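Local coordinates for protein Pre-mRNA-splicing factor SAD1 (PDB 4MSX) that promotes assembly of newly synthesized U4 snRNA into the U4/U6 snRNP and is required for pre-mRNA splicing, although its ubiquitin-specific protease domain is catalytically inactive, at residues D193-V198 against D248-L253. Sequence-based numbering, arbitrary orientation.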
# COMPACT_ATOMS: atom_id res chain seq x y z
N ASP A 193 -9.98 0.60 -3.06
CA ASP A 193 -8.94 1.14 -3.95
C ASP A 193 -8.10 2.24 -3.31
O ASP A 193 -6.86 2.29 -3.53
CB ASP A 193 -9.49 1.65 -5.28
CG ASP A 193 -10.66 2.63 -5.11
OD1 ASP A 193 -11.06 2.99 -3.96
OD2 ASP A 193 -11.19 3.02 -6.18
N TYR A 194 -8.72 3.09 -2.49
CA TYR A 194 -7.94 4.16 -1.83
C TYR A 194 -6.85 3.59 -0.91
O TYR A 194 -5.77 4.17 -0.75
CB TYR A 194 -8.82 5.11 -1.02
CG TYR A 194 -9.52 4.42 0.13
CD1 TYR A 194 -8.90 4.32 1.37
CD2 TYR A 194 -10.75 3.81 -0.05
CE1 TYR A 194 -9.50 3.68 2.43
CE2 TYR A 194 -11.37 3.11 1.01
CZ TYR A 194 -10.73 3.05 2.23
OH TYR A 194 -11.31 2.37 3.28
N ALA A 195 -7.15 2.48 -0.26
CA ALA A 195 -6.18 1.85 0.61
C ALA A 195 -5.14 1.10 -0.21
O ALA A 195 -3.97 1.07 0.17
CB ALA A 195 -6.90 0.81 1.59
N HIS A 196 -5.54 0.46 -1.30
CA HIS A 196 -4.53 -0.21 -2.14
C HIS A 196 -3.46 0.81 -2.58
O HIS A 196 -2.27 0.53 -2.52
CB HIS A 196 -5.18 -0.82 -3.38
CG HIS A 196 -6.26 -1.78 -3.04
ND1 HIS A 196 -7.29 -2.08 -3.90
CD2 HIS A 196 -6.46 -2.52 -1.92
CE1 HIS A 196 -8.09 -2.98 -3.32
NE2 HIS A 196 -7.60 -3.27 -2.13
N SER A 197 -3.89 2.01 -2.99
CA SER A 197 -2.92 2.95 -3.52
C SER A 197 -1.96 3.38 -2.42
O SER A 197 -0.76 3.47 -2.67
CB SER A 197 -3.56 4.20 -4.18
OG SER A 197 -4.25 4.98 -3.23
N VAL A 198 -2.47 3.63 -1.23
CA VAL A 198 -1.60 4.07 -0.15
C VAL A 198 -0.60 2.93 0.27
O VAL A 198 0.61 3.18 0.51
CB VAL A 198 -2.44 4.51 1.08
CG1 VAL A 198 -1.57 4.74 2.32
CG2 VAL A 198 -3.23 5.85 0.73
N ASP A 248 -9.58 -7.58 5.09
CA ASP A 248 -9.54 -7.77 6.54
C ASP A 248 -8.65 -6.78 7.25
O ASP A 248 -8.96 -6.35 8.37
CB ASP A 248 -9.01 -9.18 6.92
CG ASP A 248 -8.92 -9.36 8.43
OD1 ASP A 248 -10.03 -9.28 9.06
OD2 ASP A 248 -7.80 -9.53 8.98
N PHE A 249 -7.48 -6.46 6.67
CA PHE A 249 -6.60 -5.45 7.28
C PHE A 249 -7.38 -4.09 7.41
O PHE A 249 -7.40 -3.48 8.49
CB PHE A 249 -5.32 -5.24 6.44
CG PHE A 249 -4.44 -4.12 6.94
CD1 PHE A 249 -3.90 -4.17 8.20
CD2 PHE A 249 -4.22 -2.97 6.17
CE1 PHE A 249 -3.10 -3.15 8.70
CE2 PHE A 249 -3.44 -1.94 6.64
CZ PHE A 249 -2.85 -2.03 7.91
N VAL A 250 -8.03 -3.67 6.33
CA VAL A 250 -8.67 -2.31 6.34
C VAL A 250 -9.87 -2.35 7.27
O VAL A 250 -10.15 -1.43 8.01
CB VAL A 250 -9.06 -1.80 4.93
CG1 VAL A 250 -9.72 -0.40 5.09
CG2 VAL A 250 -7.77 -1.70 4.03
N SER A 251 -10.55 -3.49 7.28
CA SER A 251 -11.71 -3.62 8.16
C SER A 251 -11.24 -3.64 9.61
O SER A 251 -11.86 -3.03 10.48
CB SER A 251 -12.56 -4.85 7.77
OG SER A 251 -13.48 -5.07 8.80
N TYR A 252 -10.08 -4.25 9.88
CA TYR A 252 -9.51 -4.19 11.21
C TYR A 252 -9.23 -2.74 11.65
O TYR A 252 -9.42 -2.33 12.82
CB TYR A 252 -8.18 -5.06 11.28
CG TYR A 252 -7.29 -4.70 12.44
CD1 TYR A 252 -7.52 -5.25 13.69
CD2 TYR A 252 -6.22 -3.83 12.30
CE1 TYR A 252 -6.75 -4.91 14.79
CE2 TYR A 252 -5.43 -3.48 13.41
CZ TYR A 252 -5.72 -4.03 14.65
OH TYR A 252 -5.01 -3.71 15.77
N LEU A 253 -8.67 -1.95 10.73
CA LEU A 253 -8.42 -0.56 11.10
C LEU A 253 -9.72 0.17 11.57
O LEU A 253 -9.68 1.00 12.44
CB LEU A 253 -7.86 0.20 9.88
CG LEU A 253 -6.52 -0.38 9.37
CD1 LEU A 253 -6.08 0.54 8.15
CD2 LEU A 253 -5.42 -0.34 10.47
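In what corresponds to the helical thumb of the ubiquitin-specific protease (USP) fold, helices 189-203 and 247-256 meet through Tyr194, Ala195 and Val250, all three buried. Val250 uses both of its methyls. Its CG2 meets Ala195 CB at 3.6 Å, an apolar contact; Ala195 and Val250 are also the closest CA pair of the two segments, 7.5 Å from Ala195 CA to Val250 CA. The other methyl, CG1, lies 3.7 Å from Tyr194 OH, so the tyrosine touches with the far end of its side chain. With CG1 anti to the backbone N (chi1 179°), the valine directs one methyl to each of two consecutive residues. With CG between its own backbone N and carbonyl carbon (chi1 63°), Tyr194 brings its OH end to helix 247-256. No hydrogen bond joins the segments. In this USP fold helix 189-203 also touches strand 438-446 of the mixed sheet: Tyr194 meets Trp440, and Asp193 OD2 is hydrogen-bonded to Trp440 N and to His439 ND1. Within helix 189-203, Ser197 OG donates to Tyr194 O over 3.0 Å, approaching from above the carbonyl plane. Phe269 of helix 266-280 packs against Ala195, Val198 and Leu253, bridging the two helices.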